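Local coordinates for YncI copper-binding domain-containing protein (Nocardia farcinica, PDB 3ESM) that is of unknown function but has an immunoglobulin-like fold and, as a YcnI-like domain, probably binds copper, at residues A[23-28]-A[115-120]; A[29-34]-A[111-116]; A[56-61]-A[67-72]. The protein carries 2 engineered substitutions. All coordinates share one frame; numbering follows the deposited sequence.

From the N terminus, the chain leaves strand 18-25 at residues 23-28 and crosses at once into residues 29-34, at the start of strand 33-43. Contact 3 comes next. It closes a short hairpin between strands 54-60 and 66-73. Late in the chain, residues 111-116 return to 29-34 and close contact 2. Residues 115-120 then return to 23-28 and close contact 1. Contact 3 is nested within contact 2. Contact 2 lies within contact 1, their closing segments overlapping at Val115 and Ala116. Contacts 1 and 2 also touch through Thr26 and Thr33. Contact 1 links the two sheets. Contacts 2 and 3 both reach the second subunit.

Contact 1. Residues A[23-28]-A[115-120]; sequences RVPTES and VAWNQP. With SO4 (sulfate ion), chain C.
Trp117 brings the outer corner of its benzene ring up to Pro25 and Glu27. Val115 comes first in its segment; its methyl CG1 lies over one face of the Trp117 ring, 3.8 Å above the plane and displaced toward the rim. Ala116 turns to the other side of the strand, against Glu106. Trp117 follows. Its CG is anti to the carbonyl carbon (chi1 -63°), and the indole reaches across to the other segment. The corner atom CZ2 approaches CG of Pro25 at 4.5 Å, a loose apolar contact. At the ring edge, near its plane, CH2 of Trp117 is 3.9 Å from OE2 of Glu27. The Glu27 carboxylate is turned 58° from the ring plane. Glu27 runs extended beyond CG, which carries OE2 out to that edge. The indole NE1 points elsewhere and is hydrogen-bonded to OE1 of Gln107, which helps set the rotation of the ring. Next, Gln119 uses NE2 to donate to O4 of a sulfate ion at 3.0 Å, with an N-H...O angle of 137°. The ion probably comes from the crystallisation liquor, and ND1 of His130 holds it as well. Trp117 also meets the ring of His130 edge-to-face. Gln107, on strand 100-109, bonds to both NE1 of Trp117 and the backbone oxygen of Pro25. The indole projects from strand 114-117 and, with Gln107 of strand 100-109, joins that sheet to strand 18-25 of the other.

Contact 2. Residues A[29-34]-A[111-116]; sequences ETAATT and DGRVVA
An Asx turn at Asp111 packs against Ala31, where two loops of the immunoglobulin-like fold meet. The turn belongs to the tight connection between the antiparallel strands 100-109 and 114-117. Ala31 lies in the loop that carries the chain from strand 18-25 to strand 33-43, and so from one sheet to the other. In the turn, OD1 of Asp111 accepts from the backbone N of Arg113 at 3.0 Å, an almost straight bond (165°). This N lies on the anti side of OD1, tilted out of the carboxylate plane. CG of Asp111 sits between the backbone N and the carbonyl carbon (chi1 63°), which brings the carboxylate back over the turn. Gly112, between the two, has a positive phi of 99°. NE of Arg113 reaches OD2 of Asp111 at 2.8 Å on its syn side, somewhat out of the carboxylate plane, in a salt bridge. NH2 adds a weak bond to the same oxygen. The arginine chain bends at chi3 to make this return. The Asp111 carboxylate is therefore held through both oxygens. Across the contact the methyl of Ala31 is the main touching group. Its CB is 3.5 Å from OD2 of Asp111 and 4.1 Å from NH2 of Arg113. The backbone N of Ala31 is hydrogen-bonded to OG of Ser28, and Ala32 to Ser110. The guanidinium of Arg113 also makes a cation-pi contact with Tyr109. One water donates to OD2 of Asp111 at 2.7 Å and is hydrogen-bonded to OG1 of Thr30 at 3.2 Å, bridging the two segments.

Contact 3. Residues A[56-61]-A[67-72]; sequences ARVDRN and VSVTWT. With SO4 (sulfate ion), chain B.
Backbone bonds join Arg57 to Thr70 twice, with N of Arg57 2.9 Å from O of Thr70 and N of Thr70 2.8 Å from O of Arg57. Asp59 N bonds to Ser68 O, and Val67 N to Asp59 O. CA-H...O contacts fill in, the closest from CA of Ala56 to O of Thr70 at 3.2 Å. Apolar packing lies on the face toward strand 45-48. There CG2 of Val58 meets CG2 of Val69 at 3.9 Å, and CB of Ala56 meets CD1 of Trp71 at 3.7 Å. The segments form an antiparallel beta hairpin, strands 54-60 and 66-73, whose opposite, polar face turns to the second subunit. Arg57 sets CG between its backbone N and carbonyl carbon (chi1 62°), and CG runs beside CB of Thr70 at 3.9 Å. The chain then bends at chi3, and Arg57 grips Asp59 side-on, NE to OD2 and NH2 to OD1. Both oxygens lie in the guanidinium plane, though the carboxylate is tilted against it. A water donates to OD2 of Asp59 and OG of Ser68, and is hydrogen-bonded to OG1 of Thr70 at 2.8 Å. Ser68 OG bonds to Ser110 O and Arg57 NH2 to Asn77 O, both of the second subunit; Thr70 OG1 bonds to Thr37. At the hairpin end, NH1 of Arg60 binds Arg44 O, while NH2 of Arg60 donates to O2 of a sulfate ion, probably from the crystallisation liquor, at 3.0 Å.

Contact 1. Residues A[23-28]-A[115-120]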
ATOM      1  N   ARG A  23      -8.240   8.976 -11.413  1.00 28.57           N
ATOM      2  CA  ARG A  23      -7.271   8.799 -12.486  1.00 29.26           C
ATOM      3  C   ARG A  23      -5.916   9.082 -11.887  1.00 29.15           C
ATOM      4  O   ARG A  23      -5.664  10.181 -11.388  1.00 30.21           O
ATOM      5  CB  ARG A  23      -7.557   9.748 -13.646  1.00 30.27           C
ATOM      6  CG  ARG A  23      -6.687   9.482 -14.858  1.00 33.57           C
ATOM      7  CD  ARG A  23      -7.136  10.323 -16.054  1.00 37.83           C
ATOM      8  NE  ARG A  23      -6.482   9.863 -17.267  1.00 40.64           N
ATOM      9  CZ  ARG A  23      -5.556  10.552 -17.914  1.00 42.40           C
ATOM     10  NH1 ARG A  23      -5.200  11.747 -17.466  1.00 44.10           N
ATOM     11  NH2 ARG A  23      -5.000  10.051 -19.016  1.00 44.59           N
ATOM     12  N   VAL A  24      -5.049   8.074 -11.938  1.00 29.10           N
ATOM     13  CA  VAL A  24      -3.775   8.101 -11.243  1.00 28.50           C
ATOM     14  C   VAL A  24      -2.580   8.072 -12.190  1.00 29.60           C
ATOM     15  O   VAL A  24      -2.460   7.143 -13.001  1.00 29.77           O
ATOM     16  CB  VAL A  24      -3.673   6.849 -10.372  1.00 28.24           C
ATOM     17  CG1 VAL A  24      -2.314   6.792  -9.625  1.00 28.93           C
ATOM     18  CG2 VAL A  24      -4.897   6.794  -9.413  1.00 30.21           C
ATOM     19  N   PRO A  25      -1.679   9.062 -12.072  1.00 29.22           N
ATOM     20  CA  PRO A  25      -0.507   9.094 -12.953  1.00 30.32           C
ATOM     21  C   PRO A  25       0.635   8.314 -12.357  1.00 30.28           C
ATOM     22  O   PRO A  25       0.849   8.391 -11.168  1.00 29.78           O
ATOM     23  CB  PRO A  25      -0.096  10.559 -12.913  1.00 30.43           C
ATOM     24  CG  PRO A  25      -0.437  10.982 -11.475  1.00 30.98           C
ATOM     25  CD  PRO A  25      -1.739  10.250 -11.191  1.00 30.65           C
ATOM     26  N   THR A  26       1.404   7.610 -13.190  1.00 30.94           N
ATOM     27  CA  THR A  26       2.628   6.998 -12.712  1.00 31.55           C
ATOM     28  C   THR A  26       3.768   7.998 -12.843  1.00 33.16           C
ATOM     29  O   THR A  26       4.228   8.279 -13.944  1.00 33.82           O
ATOM     30  CB  THR A  26       2.901   5.670 -13.471  1.00 31.94           C
ATOM     31  OG1 THR A  26       1.885   4.728 -13.096  1.00 33.80           O
ATOM     32  CG2 THR A  26       4.241   5.084 -13.079  1.00 31.93           C
ATOM     33  N   GLU A  27       4.186   8.556 -11.710  1.00 34.07           N
ATOM     34  CA  GLU A  27       5.178   9.642 -11.691  1.00 36.05           C
ATOM     35  C   GLU A  27       6.556   9.141 -11.312  1.00 36.65           C
ATOM     36  O   GLU A  27       7.167   9.586 -10.341  1.00 38.53           O
ATOM     37  CB  GLU A  27       4.681  10.780 -10.793  1.00 36.90           C
ATOM     38  CG  GLU A  27       3.494  11.444 -11.480  1.00 40.43           C
ATOM     39  CD  GLU A  27       2.879  12.632 -10.749  1.00 46.90           C
ATOM     40  OE1 GLU A  27       2.055  13.312 -11.406  1.00 49.09           O
ATOM     41  OE2 GLU A  27       3.202  12.905  -9.562  1.00 49.67           O
ATOM     42  N   SER A  28       7.022   8.182 -12.093  1.00 36.56           N
ATOM     43  CA  SER A  28       8.356   7.669 -11.974  1.00 36.80           C
ATOM     44  C   SER A  28       8.816   7.428 -13.390  1.00 37.30           C
ATOM     45  O   SER A  28       8.004   7.177 -14.287  1.00 37.57           O
ATOM     46  CB  SER A  28       8.368   6.333 -11.223  1.00 36.91           C
ATOM     47  OG  SER A  28       9.641   5.732 -11.321  1.00 36.01           O
ATOM     48  N   VAL A 115       3.439   6.731  -2.321  1.00 24.87           N
ATOM     49  CA  VAL A 115       3.189   8.168  -2.376  1.00 25.56           C
ATOM     50  C   VAL A 115       1.855   8.515  -1.752  1.00 25.15           C
ATOM     51  O   VAL A 115       0.816   7.952  -2.124  1.00 23.87           O
ATOM     52  CB  VAL A 115       3.253   8.696  -3.796  1.00 25.63           C
ATOM     53  CG1 VAL A 115       2.907  10.176  -3.813  1.00 28.94           C
ATOM     54  CG2 VAL A 115       4.632   8.440  -4.394  1.00 26.80           C
ATOM     55  N   ALA A 116       1.888   9.451  -0.792  1.00 24.50           N
ATOM     56  CA  ALA A 116       0.677   9.889  -0.083  1.00 25.36           C
ATOM     57  C   ALA A 116       0.037  11.051  -0.813  1.00 25.38           C
ATOM     58  O   ALA A 116       0.719  12.054  -1.097  1.00 27.15           O
ATOM     59  CB  ALA A 116       1.025  10.306   1.339  1.00 26.33           C
ATOM     60  N   TRP A 117      -1.250  10.939  -1.104  1.00 23.20           N
ATOM     61  CA  TRP A 117      -2.013  12.023  -1.725  1.00 24.55           C
ATOM     62  C   TRP A 117      -2.997  12.473  -0.664  1.00 24.77           C
ATOM     63  O   TRP A 117      -4.186  12.123  -0.692  1.00 25.63           O
ATOM     64  CB  TRP A 117      -2.738  11.565  -2.990  1.00 25.10           C
ATOM     65  CG  TRP A 117      -1.831  11.113  -4.090  1.00 25.39           C
ATOM     66  CD1 TRP A 117      -1.365   9.844  -4.322  1.00 25.33           C
ATOM     67  CD2 TRP A 117      -1.291  11.931  -5.129  1.00 26.23           C
ATOM     68  NE1 TRP A 117      -0.566   9.833  -5.447  1.00 25.21           N
ATOM     69  CE2 TRP A 117      -0.513  11.101  -5.966  1.00 28.67           C
ATOM     70  CE3 TRP A 117      -1.411  13.287  -5.444  1.00 27.70           C
ATOM     71  CZ2 TRP A 117       0.155  11.598  -7.102  1.00 29.55           C
ATOM     72  CZ3 TRP A 117      -0.746  13.787  -6.553  1.00 29.56           C
ATOM     73  CH2 TRP A 117       0.019  12.944  -7.378  1.00 29.62           C
ATOM     74  N   ASN A 118      -2.482  13.236   0.279  1.00 25.69           N
ATOM     75  CA  ASN A 118      -3.216  13.538   1.500  1.00 26.91           C
ATOM     76  C   ASN A 118      -3.106  14.987   1.956  1.00 27.16           C
ATOM     77  O   ASN A 118      -3.542  15.314   3.061  1.00 27.76           O
ATOM     78  CB  ASN A 118      -2.811  12.599   2.640  1.00 28.29           C
ATOM     79  CG  ASN A 118      -1.398  12.801   3.085  1.00 29.97           C
ATOM     80  OD1 ASN A 118      -0.640  13.544   2.461  1.00 33.71           O
ATOM     81  ND2 ASN A 118      -1.014  12.125   4.183  1.00 34.25           N
ATOM     82  N   GLN A 119      -2.579  15.851   1.096  1.00 26.69           N
ATOM     83  CA  GLN A 119      -2.424  17.269   1.495  1.00 27.21           C
ATOM     84  C   GLN A 119      -3.719  18.017   1.281  1.00 27.32           C
ATOM     85  O   GLN A 119      -4.485  17.706   0.381  1.00 25.33           O
ATOM     86  CB  GLN A 119      -1.270  17.898   0.708  1.00 27.78           C
ATOM     87  CG  GLN A 119       0.059  17.155   0.991  1.00 30.10           C
ATOM     88  CD  GLN A 119       1.224  17.606   0.107  1.00 34.51           C
ATOM     89  OE1 GLN A 119       1.036  18.056  -1.013  1.00 35.62           O
ATOM     90  NE2 GLN A 119       2.450  17.408   0.605  1.00 37.21           N
ATOM     91  N   PRO A 120      -3.961  19.054   2.082  1.00 28.20           N
ATOM     92  CA  PRO A 120      -5.212  19.791   1.881  1.00 28.31           C
ATOM     93  C   PRO A 120      -5.091  20.700   0.663  1.00 28.01           C
ATOM     94  O   PRO A 120      -3.985  20.844   0.161  1.00 29.69           O
ATOM     95  CB  PRO A 120      -5.333  20.617   3.167  1.00 28.27           C
ATOM     96  CG  PRO A 120      -3.908  20.830   3.627  1.00 29.09           C
ATOM     97  CD  PRO A 120      -3.180  19.521   3.230  1.00 29.87           C
TER
HETATM   98  S   SO4 C   2       5.683  17.128  -1.774  1.00 68.31           S
HETATM   99  O1  SO4 C   2       6.260  16.622  -3.027  1.00 67.21           O
HETATM  100  O2  SO4 C   2       5.902  18.573  -1.686  1.00 67.87           O
HETATM  101  O3  SO4 C   2       6.323  16.478  -0.627  1.00 67.03           O
HETATM  102  O4  SO4 C   2       4.235  16.875  -1.741  1.00 66.32           O

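Contact 2. Residues A[29-34]-A[111-116]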
ATOM      1  N   GLU A  29      10.120   7.475 -13.599  1.00 37.83           N
ATOM      2  CA  GLU A  29      10.631   7.087 -14.913  1.00 38.78           C
ATOM      3  C   GLU A  29      10.906   5.590 -15.035  1.00 37.78           C
ATOM      4  O   GLU A  29      11.111   5.085 -16.141  1.00 38.03           O
ATOM      5  CB  GLU A  29      11.872   7.897 -15.255  1.00 39.43           C
ATOM      6  CG  GLU A  29      11.522   9.355 -15.451  1.00 44.24           C
ATOM      7  CD  GLU A  29      12.685  10.138 -15.991  1.00 50.15           C
ATOM      8  OE1 GLU A  29      13.837   9.679 -15.801  1.00 53.05           O
ATOM      9  OE2 GLU A  29      12.441  11.197 -16.615  1.00 53.12           O
ATOM     10  N   THR A  30      10.900   4.878 -13.912  1.00 36.39           N
ATOM     11  CA  THR A  30      11.234   3.471 -13.926  1.00 35.59           C
ATOM     12  C   THR A  30      10.229   2.555 -13.224  1.00 33.93           C
ATOM     13  O   THR A  30      10.035   1.409 -13.634  1.00 35.87           O
ATOM     14  CB  THR A  30      12.581   3.246 -13.265  1.00 35.69           C
ATOM     15  OG1 THR A  30      12.612   3.958 -12.012  1.00 38.50           O
ATOM     16  CG2 THR A  30      13.686   3.771 -14.196  1.00 37.74           C
ATOM     17  N   ALA A  31       9.607   3.041 -12.163  1.00 31.05           N
ATOM     18  CA  ALA A  31       8.742   2.173 -11.337  1.00 29.11           C
ATOM     19  C   ALA A  31       7.282   2.315 -11.790  1.00 27.85           C
ATOM     20  O   ALA A  31       6.897   3.352 -12.350  1.00 28.16           O
ATOM     21  CB  ALA A  31       8.880   2.576  -9.897  1.00 28.72           C
ATOM     22  N   ALA A  32       6.474   1.275 -11.542  1.00 26.34           N
ATOM     23  CA  ALA A  32       5.092   1.237 -12.025  1.00 24.71           C
ATOM     24  C   ALA A  32       4.141   1.288 -10.834  1.00 23.65           C
ATOM     25  O   ALA A  32       4.535   0.917  -9.734  1.00 23.89           O
ATOM     26  CB  ALA A  32       4.871  -0.061 -12.785  1.00 25.22           C
ATOM     27  N   THR A  33       2.924   1.770 -11.036  1.00 22.67           N
ATOM     28  CA  THR A  33       1.953   1.760  -9.946  1.00 21.55           C
ATOM     29  C   THR A  33       1.377   0.338  -9.830  1.00 22.91           C
ATOM     30  O   THR A  33       0.805  -0.181 -10.801  1.00 22.98           O
ATOM     31  CB  THR A  33       0.792   2.714 -10.201  1.00 23.59           C
ATOM     32  OG1 THR A  33       1.310   4.050 -10.262  1.00 25.57           O
ATOM     33  CG2 THR A  33      -0.237   2.603  -9.057  1.00 23.17           C
ATOM     34  N   THR A  34       1.473  -0.221  -8.626  1.00 21.06           N
ATOM     35  CA  THR A  34       1.000  -1.605  -8.360  1.00 21.44           C
ATOM     36  C   THR A  34      -0.145  -1.731  -7.368  1.00 22.99           C
ATOM     37  O   THR A  34      -0.789  -2.791  -7.280  1.00 22.83           O
ATOM     38  CB  THR A  34       2.138  -2.508  -7.881  1.00 22.67           C
ATOM     39  OG1 THR A  34       2.688  -1.974  -6.660  1.00 23.81           O
ATOM     40  CG2 THR A  34       3.214  -2.590  -8.981  1.00 26.50           C
ATOM     41  N   ASP A 111       8.806  -0.317  -6.929  1.00 26.14           N
ATOM     42  CA  ASP A 111      10.110  -0.248  -6.225  1.00 28.20           C
ATOM     43  C   ASP A 111       9.985  -0.150  -4.704  1.00 27.70           C
ATOM     44  O   ASP A 111      10.996   0.046  -3.983  1.00 29.05           O
ATOM     45  CB  ASP A 111      10.959   0.922  -6.754  1.00 29.38           C
ATOM     46  CG  ASP A 111      10.327   2.269  -6.505  1.00 32.45           C
ATOM     47  OD1 ASP A 111       9.292   2.339  -5.800  1.00 31.87           O
ATOM     48  OD2 ASP A 111      10.863   3.281  -7.056  1.00 37.13           O
ATOM     49  N   GLY A 112       8.756  -0.274  -4.202  1.00 27.04           N
ATOM     50  CA  GLY A 112       8.528  -0.271  -2.770  1.00 26.55           C
ATOM     51  C   GLY A 112       8.076   1.064  -2.194  1.00 26.30           C
ATOM     52  O   GLY A 112       7.619   1.110  -1.055  1.00 26.59           O
ATOM     53  N   ARG A 113       8.240   2.146  -2.946  1.00 26.38           N
ATOM     54  CA  ARG A 113       7.806   3.471  -2.475  1.00 26.54           C
ATOM     55  C   ARG A 113       6.275   3.587  -2.445  1.00 26.76           C
ATOM     56  O   ARG A 113       5.593   2.988  -3.266  1.00 26.44           O
ATOM     57  CB  ARG A 113       8.387   4.580  -3.369  1.00 27.97           C
ATOM     58  CG  ARG A 113       9.921   4.604  -3.391  1.00 33.16           C
ATOM     59  CD  ARG A 113      10.446   5.810  -4.242  1.00 39.52           C
ATOM     60  NE  ARG A 113      10.216   5.634  -5.684  1.00 45.94           N
ATOM     61  CZ  ARG A 113       9.247   6.233  -6.388  1.00 50.07           C
ATOM     62  NH1 ARG A 113       8.396   7.084  -5.814  1.00 50.61           N
ATOM     63  NH2 ARG A 113       9.129   5.984  -7.685  1.00 51.43           N
ATOM     64  N   VAL A 114       5.760   4.376  -1.508  1.00 26.99           N
ATOM     65  CA  VAL A 114       4.329   4.665  -1.460  1.00 26.25           C
ATOM     66  C   VAL A 114       4.204   6.170  -1.391  1.00 27.48           C
ATOM     67  O   VAL A 114       4.838   6.798  -0.494  1.00 28.17           O
ATOM     68  CB  VAL A 114       3.630   3.997  -0.257  1.00 26.91           C
ATOM     69  CG1 VAL A 114       2.153   4.424  -0.199  1.00 27.20           C
ATOM     70  CG2 VAL A 114       3.744   2.449  -0.325  1.00 26.98           C
ATOM     71  N   VAL A 115       3.439   6.731  -2.321  1.00 24.87           N
ATOM     72  CA  VAL A 115       3.189   8.168  -2.376  1.00 25.56           C
ATOM     73  C   VAL A 115       1.855   8.515  -1.752  1.00 25.15           C
ATOM     74  O   VAL A 115       0.816   7.952  -2.124  1.00 23.87           O
ATOM     75  CB  VAL A 115       3.253   8.696  -3.796  1.00 25.63           C
ATOM     76  CG1 VAL A 115       2.907  10.176  -3.813  1.00 28.94           C
ATOM     77  CG2 VAL A 115       4.632   8.440  -4.394  1.00 26.80           C
ATOM     78  N   ALA A 116       1.888   9.451  -0.792  1.00 24.50           N
ATOM     79  CA  ALA A 116       0.677   9.889  -0.083  1.00 25.36           C
ATOM     80  C   ALA A 116       0.037  11.051  -0.813  1.00 25.38           C
ATOM     81  O   ALA A 116       0.719  12.054  -1.097  1.00 27.15           O
ATOM     82  CB  ALA A 116       1.025  10.306   1.339  1.00 26.33           C
TER
HETATM   83  O   HOH W   1      12.648   2.741  -9.065  1.00 57.59           O

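Contact 3. Residues A[56-61]-A[67-72]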
ATOM      1  N   ALA A  56      -9.792  -5.987  -6.055  1.00 24.34           N
ATOM      2  CA  ALA A  56     -10.226  -4.886  -5.190  1.00 24.01           C
ATOM      3  C   ALA A  56     -10.805  -5.415  -3.873  1.00 24.31           C
ATOM      4  O   ALA A  56     -11.491  -6.474  -3.848  1.00 24.52           O
ATOM      5  CB  ALA A  56     -11.233  -3.999  -5.893  1.00 25.07           C
ATOM      6  N   ARG A  57     -10.511  -4.704  -2.784  1.00 22.70           N
ATOM      7  CA  ARG A  57     -11.144  -4.989  -1.495  1.00 23.10           C
ATOM      8  C   ARG A  57     -11.742  -3.678  -1.000  1.00 24.00           C
ATOM      9  O   ARG A  57     -11.140  -2.615  -1.167  1.00 23.41           O
ATOM     10  CB  ARG A  57     -10.186  -5.526  -0.413  1.00 24.41           C
ATOM     11  CG  ARG A  57      -9.076  -4.621  -0.002  1.00 25.49           C
ATOM     12  CD  ARG A  57      -8.180  -5.340   1.051  1.00 26.25           C
ATOM     13  NE  ARG A  57      -8.796  -5.397   2.377  1.00 25.26           N
ATOM     14  CZ  ARG A  57      -9.090  -6.508   3.055  1.00 28.72           C
ATOM     15  NH1 ARG A  57      -8.834  -7.731   2.557  1.00 22.28           N
ATOM     16  NH2 ARG A  57      -9.639  -6.383   4.255  1.00 27.61           N
ATOM     17  N   VAL A  58     -12.908  -3.783  -0.372  1.00 24.14           N
ATOM     18  CA  VAL A  58     -13.527  -2.608   0.247  1.00 24.50           C
ATOM     19  C   VAL A  58     -13.597  -2.911   1.731  1.00 25.53           C
ATOM     20  O   VAL A  58     -14.251  -3.889   2.124  1.00 26.00           O
ATOM     21  CB  VAL A  58     -14.951  -2.364  -0.355  1.00 23.46           C
ATOM     22  CG1 VAL A  58     -15.726  -1.302   0.486  1.00 25.85           C
ATOM     23  CG2 VAL A  58     -14.834  -1.945  -1.812  1.00 25.37           C
ATOM     24  N   ASP A  59     -12.894  -2.129   2.564  1.00 24.69           N
ATOM     25  CA  ASP A  59     -12.863  -2.377   4.013  1.00 24.73           C
ATOM     26  C   ASP A  59     -14.032  -1.674   4.718  1.00 24.60           C
ATOM     27  O   ASP A  59     -14.462  -0.610   4.293  1.00 24.38           O
ATOM     28  CB  ASP A  59     -11.552  -1.921   4.620  1.00 25.29           C
ATOM     29  CG  ASP A  59     -10.436  -2.958   4.387  1.00 28.62           C
ATOM     30  OD1 ASP A  59     -10.299  -3.874   5.239  1.00 30.07           O
ATOM     31  OD2 ASP A  59      -9.763  -2.877   3.348  1.00 31.17           O
ATOM     32  N   ARG A  60     -14.547  -2.282   5.779  1.00 26.61           N
ATOM     33  CA  ARG A  60     -15.754  -1.748   6.429  1.00 28.54           C
ATOM     34  C   ARG A  60     -15.488  -1.587   7.916  1.00 29.97           C
ATOM     35  O   ARG A  60     -14.633  -2.263   8.483  1.00 29.52           O
ATOM     36  CB  ARG A  60     -16.908  -2.736   6.245  1.00 29.12           C
ATOM     37  CG  ARG A  60     -17.192  -3.112   4.807  1.00 31.55           C
ATOM     38  CD  ARG A  60     -18.423  -2.398   4.329  1.00 32.18           C
ATOM     39  NE  ARG A  60     -18.706  -2.638   2.921  1.00 33.52           N
ATOM     40  CZ  ARG A  60     -19.671  -2.020   2.263  1.00 31.92           C
ATOM     41  NH1 ARG A  60     -20.434  -1.149   2.902  1.00 31.76           N
ATOM     42  NH2 ARG A  60     -19.866  -2.265   0.971  1.00 34.39           N
ATOM     43  N   ASN A  61     -16.205  -0.679   8.557  1.00 30.62           N
ATOM     44  CA  ASN A  61     -16.111  -0.579  10.013  1.00 32.03           C
ATOM     45  C   ASN A  61     -17.257  -1.340  10.689  1.00 33.40           C
ATOM     46  O   ASN A  61     -18.014  -2.057  10.026  1.00 33.24           O
ATOM     47  CB  ASN A  61     -16.075   0.886  10.449  1.00 31.31           C
ATOM     48  CG  ASN A  61     -17.350   1.625  10.128  1.00 31.86           C
ATOM     49  OD1 ASN A  61     -18.371   1.018   9.769  1.00 31.74           O
ATOM     50  ND2 ASN A  61     -17.297   2.970  10.229  1.00 31.35           N
ATOM     51  N   VAL A  67     -14.944   2.243   4.606  1.00 24.87           N
ATOM     52  CA  VAL A  67     -13.944   3.208   5.095  1.00 24.45           C
ATOM     53  C   VAL A  67     -12.773   3.394   4.129  1.00 24.46           C
ATOM     54  O   VAL A  67     -12.061   4.410   4.183  1.00 24.01           O
ATOM     55  CB  VAL A  67     -13.397   2.856   6.513  1.00 26.35           C
ATOM     56  CG1 VAL A  67     -14.511   2.911   7.554  1.00 27.24           C
ATOM     57  CG2 VAL A  67     -12.772   1.485   6.529  1.00 26.09           C
ATOM     58  N   SER A  68     -12.536   2.403   3.275  1.00 22.68           N
ATOM     59  CA  SER A  68     -11.494   2.549   2.266  1.00 23.15           C
ATOM     60  C   SER A  68     -11.657   1.467   1.205  1.00 23.89           C
ATOM     61  O   SER A  68     -12.429   0.514   1.389  1.00 22.77           O
ATOM     62  CB  SER A  68     -10.111   2.428   2.892  1.00 24.10           C
ATOM     63  OG  SER A  68      -9.795   1.069   3.191  1.00 25.54           O
ATOM     64  N   VAL A  69     -10.966   1.651   0.090  1.00 22.83           N
ATOM     65  CA  VAL A  69     -11.016   0.658  -1.002  1.00 22.67           C
ATOM     66  C   VAL A  69      -9.595   0.534  -1.488  1.00 23.30           C
ATOM     67  O   VAL A  69      -8.854   1.537  -1.542  1.00 23.01           O
ATOM     68  CB  VAL A  69     -11.961   1.086  -2.146  1.00 23.89           C
ATOM     69  CG1 VAL A  69     -11.694   2.540  -2.610  1.00 23.09           C
ATOM     70  CG2 VAL A  69     -11.868   0.100  -3.333  1.00 24.36           C
ATOM     71  N   THR A  70      -9.183  -0.694  -1.811  1.00 22.45           N
ATOM     72  CA  THR A  70      -7.809  -0.884  -2.287  1.00 23.73           C
ATOM     73  C   THR A  70      -7.831  -1.723  -3.542  1.00 24.28           C
ATOM     74  O   THR A  70      -8.528  -2.761  -3.583  1.00 25.33           O
ATOM     75  CB  THR A  70      -6.927  -1.616  -1.263  1.00 24.23           C
ATOM     76  OG1 THR A  70      -6.827  -0.869  -0.053  1.00 25.62           O
ATOM     77  CG2 THR A  70      -5.515  -1.868  -1.849  1.00 25.65           C
ATOM     78  N   TRP A  71      -7.141  -1.272  -4.585  1.00 21.46           N
ATOM     79  CA  TRP A  71      -6.957  -2.095  -5.805  1.00 22.36           C
ATOM     80  C   TRP A  71      -5.506  -2.530  -5.844  1.00 22.71           C
ATOM     81  O   TRP A  71      -4.609  -1.722  -5.567  1.00 22.68           O
ATOM     82  CB  TRP A  71      -7.224  -1.258  -7.054  1.00 22.51           C
ATOM     83  CG  TRP A  71      -8.618  -0.831  -7.250  1.00 22.34           C
ATOM     84  CD1 TRP A  71      -9.571  -1.489  -7.984  1.00 24.56           C
ATOM     85  CD2 TRP A  71      -9.227   0.382  -6.780  1.00 23.23           C
ATOM     86  NE1 TRP A  71     -10.743  -0.763  -7.980  1.00 25.76           N
ATOM     87  CE2 TRP A  71     -10.565   0.385  -7.248  1.00 25.02           C
ATOM     88  CE3 TRP A  71      -8.772   1.453  -5.993  1.00 25.50           C
ATOM     89  CZ2 TRP A  71     -11.448   1.448  -7.008  1.00 25.78           C
ATOM     90  CZ3 TRP A  71      -9.646   2.507  -5.734  1.00 26.54           C
ATOM     91  CH2 TRP A  71     -10.978   2.490  -6.224  1.00 26.55           C
ATOM     92  N   THR A  72      -5.255  -3.783  -6.211  1.00 21.83           N
ATOM     93  CA  THR A  72      -3.897  -4.327  -6.173  1.00 22.64           C
ATOM     94  C   THR A  72      -3.685  -5.093  -7.446  1.00 22.69           C
ATOM     95  O   THR A  72      -4.536  -5.905  -7.820  1.00 22.74           O
ATOM     96  CB  THR A  72      -3.718  -5.315  -5.016  1.00 23.69           C
ATOM     97  OG1 THR A  72      -4.047  -4.662  -3.777  1.00 24.19           O
ATOM     98  CG2 THR A  72      -2.243  -5.790  -4.972  1.00 25.79           C
TER
HETATM   99  S   SO4 B   1     -23.028  -2.259  -1.087  1.00 55.15           S
HETATM  100  O1  SO4 B   1     -23.005  -3.631  -1.610  1.00 55.94           O
HETATM  101  O2  SO4 B   1     -21.722  -1.615  -1.238  1.00 55.27           O
HETATM  102  O3  SO4 B   1     -24.068  -1.543  -1.819  1.00 55.46           O
HETATM  103  O4  SO4 B   1     -23.293  -2.286   0.352  1.00 55.59           O
HETATM  104  O   HOH W   2      -9.141  -0.980   1.495  1.00 30.43           O